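Local structure of GCN5-related N-acetyltransferase (4J3G) at residues A[75-89]-A[123-135]. The protein probably transfers an acetyl group from acetyl-CoA to an amine, perhaps the N-terminal alanine of a ribosomal protein, as a member of the GNAT acetyltransferase family. Numbering follows the deposited sequence.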
loop_
_atom_site.group_PDB
_atom_site.type_symbol
_atom_site.label_atom_id
_atom_site.label_comp_id
_atom_site.label_asym_id
_atom_site.label_seq_id
_atom_site.Cartn_x
_atom_site.Cartn_y
_atom_site.Cartn_z
ATOM N N PRO A 75 11.224 -0.748 -14.809
ATOM C CA PRO A 75 12.673 -0.523 -14.925
ATOM C C PRO A 75 13.429 -0.817 -13.640
ATOM O O PRO A 75 12.892 -0.604 -12.527
ATOM C CB PRO A 75 12.789 0.970 -15.175
ATOM C CG PRO A 75 11.522 1.546 -14.739
ATOM C CD PRO A 75 10.470 0.513 -14.908
ATOM N N VAL A 76 14.611 -1.377 -13.800
ATOM C CA VAL A 76 15.609 -1.382 -12.740
ATOM C C VAL A 76 16.884 -0.704 -13.253
ATOM O O VAL A 76 17.510 -1.187 -14.167
ATOM C CB VAL A 76 15.956 -2.792 -12.225
ATOM C CG1 VAL A 76 16.909 -2.644 -11.060
ATOM C CG2 VAL A 76 14.713 -3.577 -11.803
ATOM N N LEU A 77 17.257 0.408 -12.623
ATOM C CA LEU A 77 18.426 1.172 -12.992
ATOM C C LEU A 77 19.565 0.917 -12.002
ATOM O O LEU A 77 19.339 0.798 -10.755
ATOM C CB LEU A 77 18.118 2.666 -13.007
ATOM C CG LEU A 77 16.953 3.042 -13.911
ATOM C CD1 LEU A 77 16.751 4.546 -13.876
ATOM C CD2 LEU A 77 17.163 2.526 -15.329
ATOM N N VAL A 78 20.800 0.903 -12.520
ATOM C CA VAL A 78 21.961 0.889 -11.648
ATOM C C VAL A 78 22.855 2.099 -11.903
ATOM O O VAL A 78 22.897 2.636 -13.019
ATOM C CB VAL A 78 22.790 -0.408 -11.787
ATOM C CG1 VAL A 78 21.971 -1.611 -11.377
ATOM C CG2 VAL A 78 23.296 -0.595 -13.204
ATOM N N ALA A 79 23.545 2.530 -10.858
ATOM C CA ALA A 79 24.572 3.527 -10.999
ATOM C C ALA A 79 25.930 2.835 -10.908
ATOM O O ALA A 79 26.210 2.121 -9.939
ATOM C CB ALA A 79 24.434 4.568 -9.924
ATOM N N GLU A 80 26.777 3.115 -11.888
ATOM C CA GLU A 80 28.118 2.557 -11.952
ATOM C C GLU A 80 29.162 3.671 -11.866
ATOM O O GLU A 80 29.032 4.691 -12.540
ATOM C CB GLU A 80 28.286 1.786 -13.262
ATOM C CG GLU A 80 29.549 0.935 -13.302
ATOM C CD GLU A 80 29.824 0.360 -14.674
ATOM O OE1 GLU A 80 28.928 -0.332 -15.221
ATOM O OE2 GLU A 80 30.952 0.594 -15.210
ATOM N N ARG A 81 30.178 3.467 -11.016
ATOM C CA ARG A 81 31.267 4.444 -10.786
ATOM C C ARG A 81 32.578 3.680 -10.599
ATOM O O ARG A 81 32.642 2.735 -9.800
ATOM C CB ARG A 81 30.996 5.270 -9.508
ATOM C CG ARG A 81 31.871 6.502 -9.357
ATOM C CD ARG A 81 31.468 7.369 -8.187
ATOM N NE ARG A 81 31.597 6.680 -6.910
ATOM C CZ ARG A 81 31.120 7.132 -5.759
ATOM N NH1 ARG A 81 30.462 8.279 -5.707
ATOM N NH2 ARG A 81 31.292 6.432 -4.648
ATOM N N GLU A 82 33.618 4.110 -11.315
ATOM C CA GLU A 82 34.932 3.441 -11.301
ATOM C C GLU A 82 34.788 1.923 -11.470
ATOM O O GLU A 82 35.406 1.139 -10.722
ATOM C CB GLU A 82 35.697 3.790 -10.003
ATOM C CG GLU A 82 36.024 5.275 -9.897
ATOM C CD GLU A 82 36.864 5.628 -8.680
ATOM O OE1 GLU A 82 36.395 5.392 -7.544
ATOM O OE2 GLU A 82 37.970 6.179 -8.865
ATOM N N GLY A 83 33.960 1.533 -12.452
ATOM C CA GLY A 83 33.609 0.126 -12.715
ATOM C C GLY A 83 32.603 -0.574 -11.782
ATOM O O GLY A 83 32.148 -1.668 -12.096
ATOM N N GLN A 84 32.279 0.016 -10.627
ATOM C CA GLN A 84 31.498 -0.705 -9.579
ATOM C C GLN A 84 30.067 -0.180 -9.543
ATOM O O GLN A 84 29.834 1.005 -9.719
ATOM C CB GLN A 84 32.125 -0.508 -8.182
ATOM N N VAL A 85 29.114 -1.065 -9.309
ATOM C CA VAL A 85 27.752 -0.617 -8.966
ATOM C C VAL A 85 27.716 -0.015 -7.556
ATOM O O VAL A 85 28.140 -0.667 -6.584
ATOM C CB VAL A 85 26.751 -1.757 -9.136
ATOM C CG1 VAL A 85 25.363 -1.356 -8.653
ATOM C CG2 VAL A 85 26.706 -2.158 -10.604
ATOM N N VAL A 86 27.257 1.246 -7.465
ATOM C CA VAL A 86 27.239 2.001 -6.193
ATOM C C VAL A 86 25.834 2.357 -5.754
ATOM O O VAL A 86 25.630 2.872 -4.629
ATOM C CB VAL A 86 28.139 3.264 -6.222
ATOM C CG1 VAL A 86 29.610 2.860 -6.187
ATOM C CG2 VAL A 86 27.877 4.135 -7.453
ATOM N N GLY A 87 24.856 2.003 -6.578
ATOM C CA GLY A 87 23.446 2.117 -6.166
ATOM C C GLY A 87 22.502 1.559 -7.197
ATOM O O GLY A 87 22.876 1.354 -8.333
ATOM N N TYR A 88 21.230 1.376 -6.822
ATOM C CA TYR A 88 20.223 1.041 -7.811
ATOM C C TYR A 88 18.854 1.647 -7.460
ATOM O O TYR A 88 18.596 2.060 -6.325
ATOM C CB TYR A 88 20.099 -0.480 -8.007
ATOM C CG TYR A 88 19.433 -1.259 -6.870
ATOM C CD1 TYR A 88 20.170 -1.731 -5.782
ATOM C CD2 TYR A 88 18.070 -1.593 -6.927
ATOM C CE1 TYR A 88 19.557 -2.490 -4.774
ATOM C CE2 TYR A 88 17.450 -2.337 -5.915
ATOM C CZ TYR A 88 18.210 -2.796 -4.849
ATOM O OH TYR A 88 17.622 -3.560 -3.848
ATOM N N ALA A 89 17.970 1.657 -8.448
ATOM C CA ALA A 89 16.610 2.208 -8.243
ATOM C C ALA A 89 15.593 1.463 -9.061
ATOM O O ALA A 89 15.872 0.978 -10.184
ATOM C CB ALA A 89 16.540 3.705 -8.602
ATOM N N LEU A 123 20.089 8.811 -9.618
ATOM C CA LEU A 123 19.198 7.704 -9.850
ATOM C C LEU A 123 17.716 8.119 -9.896
ATOM O O LEU A 123 16.977 7.661 -10.781
ATOM C CB LEU A 123 19.388 6.637 -8.791
ATOM C CG LEU A 123 20.627 5.775 -8.975
ATOM C CD1 LEU A 123 20.924 5.044 -7.681
ATOM C CD2 LEU A 123 20.451 4.821 -10.143
ATOM N N LEU A 124 17.272 8.925 -8.922
ATOM C CA LEU A 124 15.877 9.350 -8.860
ATOM C C LEU A 124 15.539 10.108 -10.123
ATOM O O LEU A 124 14.498 9.861 -10.781
ATOM C CB LEU A 124 15.653 10.252 -7.632
ATOM C CG LEU A 124 14.244 10.731 -7.374
ATOM C CD1 LEU A 124 13.289 9.553 -7.336
ATOM C CD2 LEU A 124 14.166 11.542 -6.071
ATOM N N ALA A 125 16.433 11.030 -10.506
ATOM C CA ALA A 125 16.160 11.823 -11.678
ATOM C C ALA A 125 15.964 10.956 -12.911
ATOM O O ALA A 125 15.082 11.228 -13.718
ATOM C CB ALA A 125 17.247 12.863 -11.914
ATOM N N GLU A 126 16.788 9.937 -13.085
ATOM C CA GLU A 126 16.679 9.093 -14.283
ATOM C C GLU A 126 15.459 8.174 -14.219
ATOM O O GLU A 126 14.764 7.953 -15.221
ATOM C CB GLU A 126 17.948 8.270 -14.488
ATOM C CG GLU A 126 17.941 7.470 -15.801
ATOM C CD GLU A 126 17.545 8.282 -17.044
ATOM O OE1 GLU A 126 18.013 9.461 -17.217
ATOM O OE2 GLU A 126 16.792 7.716 -17.868
ATOM N N LEU A 127 15.162 7.661 -13.029
ATOM C CA LEU A 127 13.972 6.839 -12.874
ATOM C C LEU A 127 12.694 7.614 -13.214
ATOM O O LEU A 127 11.768 7.061 -13.814
ATOM C CB LEU A 127 13.863 6.320 -11.444
ATOM C CG LEU A 127 12.956 5.091 -11.246
ATOM C CD1 LEU A 127 13.447 3.917 -12.074
ATOM C CD2 LEU A 127 12.926 4.683 -9.778
ATOM N N ILE A 128 12.610 8.875 -12.784
ATOM C CA ILE A 128 11.502 9.732 -13.109
ATOM C C ILE A 128 11.338 9.838 -14.640
ATOM O O ILE A 128 10.230 9.797 -15.154
ATOM C CB ILE A 128 11.693 11.174 -12.527
ATOM C CG1 ILE A 128 11.478 11.171 -11.013
ATOM C CG2 ILE A 128 10.755 12.157 -13.167
ATOM C CD1 ILE A 128 11.897 12.472 -10.319
ATOM N N GLU A 129 12.432 10.012 -15.358
ATOM C CA GLU A 129 12.309 10.122 -16.828
ATOM C C GLU A 129 11.792 8.828 -17.442
ATOM O O GLU A 129 10.977 8.872 -18.376
ATOM C CB GLU A 129 13.654 10.477 -17.482
ATOM C CG GLU A 129 14.231 11.812 -17.019
ATOM C CD GLU A 129 13.305 12.997 -17.261
ATOM O OE1 GLU A 129 12.510 12.976 -18.244
ATOM O OE2 GLU A 129 13.330 13.943 -16.439
ATOM N N GLU A 130 12.286 7.693 -16.948
ATOM C CA GLU A 130 11.778 6.363 -17.388
ATOM C C GLU A 130 10.301 6.207 -17.094
ATOM O O GLU A 130 9.532 5.747 -17.938
ATOM C CB GLU A 130 12.522 5.241 -16.722
ATOM C CG GLU A 130 13.882 4.949 -17.298
ATOM C CD GLU A 130 13.835 4.030 -18.516
ATOM O OE1 GLU A 130 12.712 3.679 -19.002
ATOM O OE2 GLU A 130 14.936 3.661 -18.969
ATOM N N ALA A 131 9.879 6.645 -15.913
ATOM C CA ALA A 131 8.478 6.588 -15.561
ATOM C C ALA A 131 7.633 7.433 -16.509
ATOM O O ALA A 131 6.556 7.011 -16.948
ATOM C CB ALA A 131 8.286 7.048 -14.112
ATOM N N ARG A 132 8.101 8.643 -16.775
ATOM C CA ARG A 132 7.435 9.573 -17.694
ATOM C C ARG A 132 7.242 8.917 -19.064
ATOM O O ARG A 132 6.149 8.984 -19.674
ATOM C CB ARG A 132 8.320 10.813 -17.857
ATOM C CG ARG A 132 7.641 12.139 -17.909
ATOM C CD ARG A 132 8.687 13.264 -17.712
ATOM N NE ARG A 132 8.293 14.096 -16.580
ATOM C CZ ARG A 132 9.109 14.783 -15.793
ATOM N NH1 ARG A 132 10.429 14.796 -15.991
ATOM N NH2 ARG A 132 8.580 15.486 -14.795
ATOM N N GLU A 133 8.321 8.302 -19.546
ATOM C CA GLU A 133 8.347 7.660 -20.843
ATOM C C GLU A 133 7.346 6.533 -20.898
ATOM O O GLU A 133 6.723 6.321 -21.917
ATOM C CB GLU A 133 9.712 7.063 -21.071
ATOM C CG GLU A 133 9.997 6.697 -22.502
ATOM C CD GLU A 133 11.480 6.724 -22.779
ATOM O OE1 GLU A 133 11.979 7.770 -23.267
ATOM O OE2 GLU A 133 12.161 5.729 -22.448
ATOM N N ARG A 134 7.225 5.819 -19.778
ATOM C CA ARG A 134 6.373 4.650 -19.650
ATOM C C ARG A 134 4.943 4.999 -19.226
ATOM O O ARG A 134 4.139 4.106 -19.019
ATOM C CB ARG A 134 7.018 3.614 -18.691
ATOM C CG ARG A 134 8.228 2.941 -19.291
ATOM C CD ARG A 134 9.029 2.114 -18.309
ATOM N NE ARG A 134 10.373 1.861 -18.836
ATOM C CZ ARG A 134 10.955 0.671 -18.937
ATOM N NH1 ARG A 134 10.349 -0.458 -18.540
ATOM N NH2 ARG A 134 12.187 0.608 -19.431
ATOM N N LYS A 135 4.622 6.300 -19.171
ATOM C CA LYS A 135 3.247 6.805 -18.937
ATOM C C LYS A 135 2.728 6.500 -17.554
ATOM O O LYS A 135 1.512 6.431 -17.352
ATOM C CB LYS A 135 2.220 6.271 -19.957
ATOM C CG LYS A 135 2.630 6.337 -21.418
ATOM C CD LYS A 135 3.131 7.707 -21.827
ATOM C CE LYS A 135 2.010 8.647 -22.184
ATOM N NZ LYS A 135 2.605 9.901 -22.721
#
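L123 of helix 119-133 lays its forked end across the hairpin formed by strands 76-81 and 84-93, one methyl over each strand. CD2 rests on A79, 3.9 Å from its N and nearly as close to its CB, while CD1 sits 3.8 Å from Y88 N, over the peptide that joins G87 to Y88. The absence of a side chain on G87 lets this methyl come close to the backbone there. One helical turn on, L127 also divides its branches: CD2 touches A89 CB at 3.9 Å, and CD1 turns to L77 CD1 and the P75 ring. With CG anti to the backbone N (chi1 -160°), the side chain of L127 brings its end down to the sheet although its CB bond does not head there. L77 comes up obliquely beside it; its CD1 enters between E126 and L127, 3.7 Å from E126 CG, and the side chains of L77 and E126 cross at about a right angle. Just past the helix end, the partner of P75 is the flat guanidinium of R134, itself bound to E130 of the helix. R134, extended from CG to NE, slides past P75 in the opposite direction, and P75 CB lies 4.2 Å above the centre of one guanidinium face. The guanidinium is held side-on by a salt bridge in which NE and NH2 both reach E130 OE1, NE at 3.0 Å; both approach from one face of the carboxylate, out of its plane. R134 NH1 donates a hydrogen bond to G73 O, which further fixes the group's rotation. Helix segment 123-133 runs roughly antiparallel to strand 76-81 and 27° from parallel to strand 84-89, packing on one face of the central GNAT sheet. V108 and L106 of strand 103-110 continue the apolar floor beneath L123 and L127, whereas V78 and Y88 point to the other face, against helix 34-47.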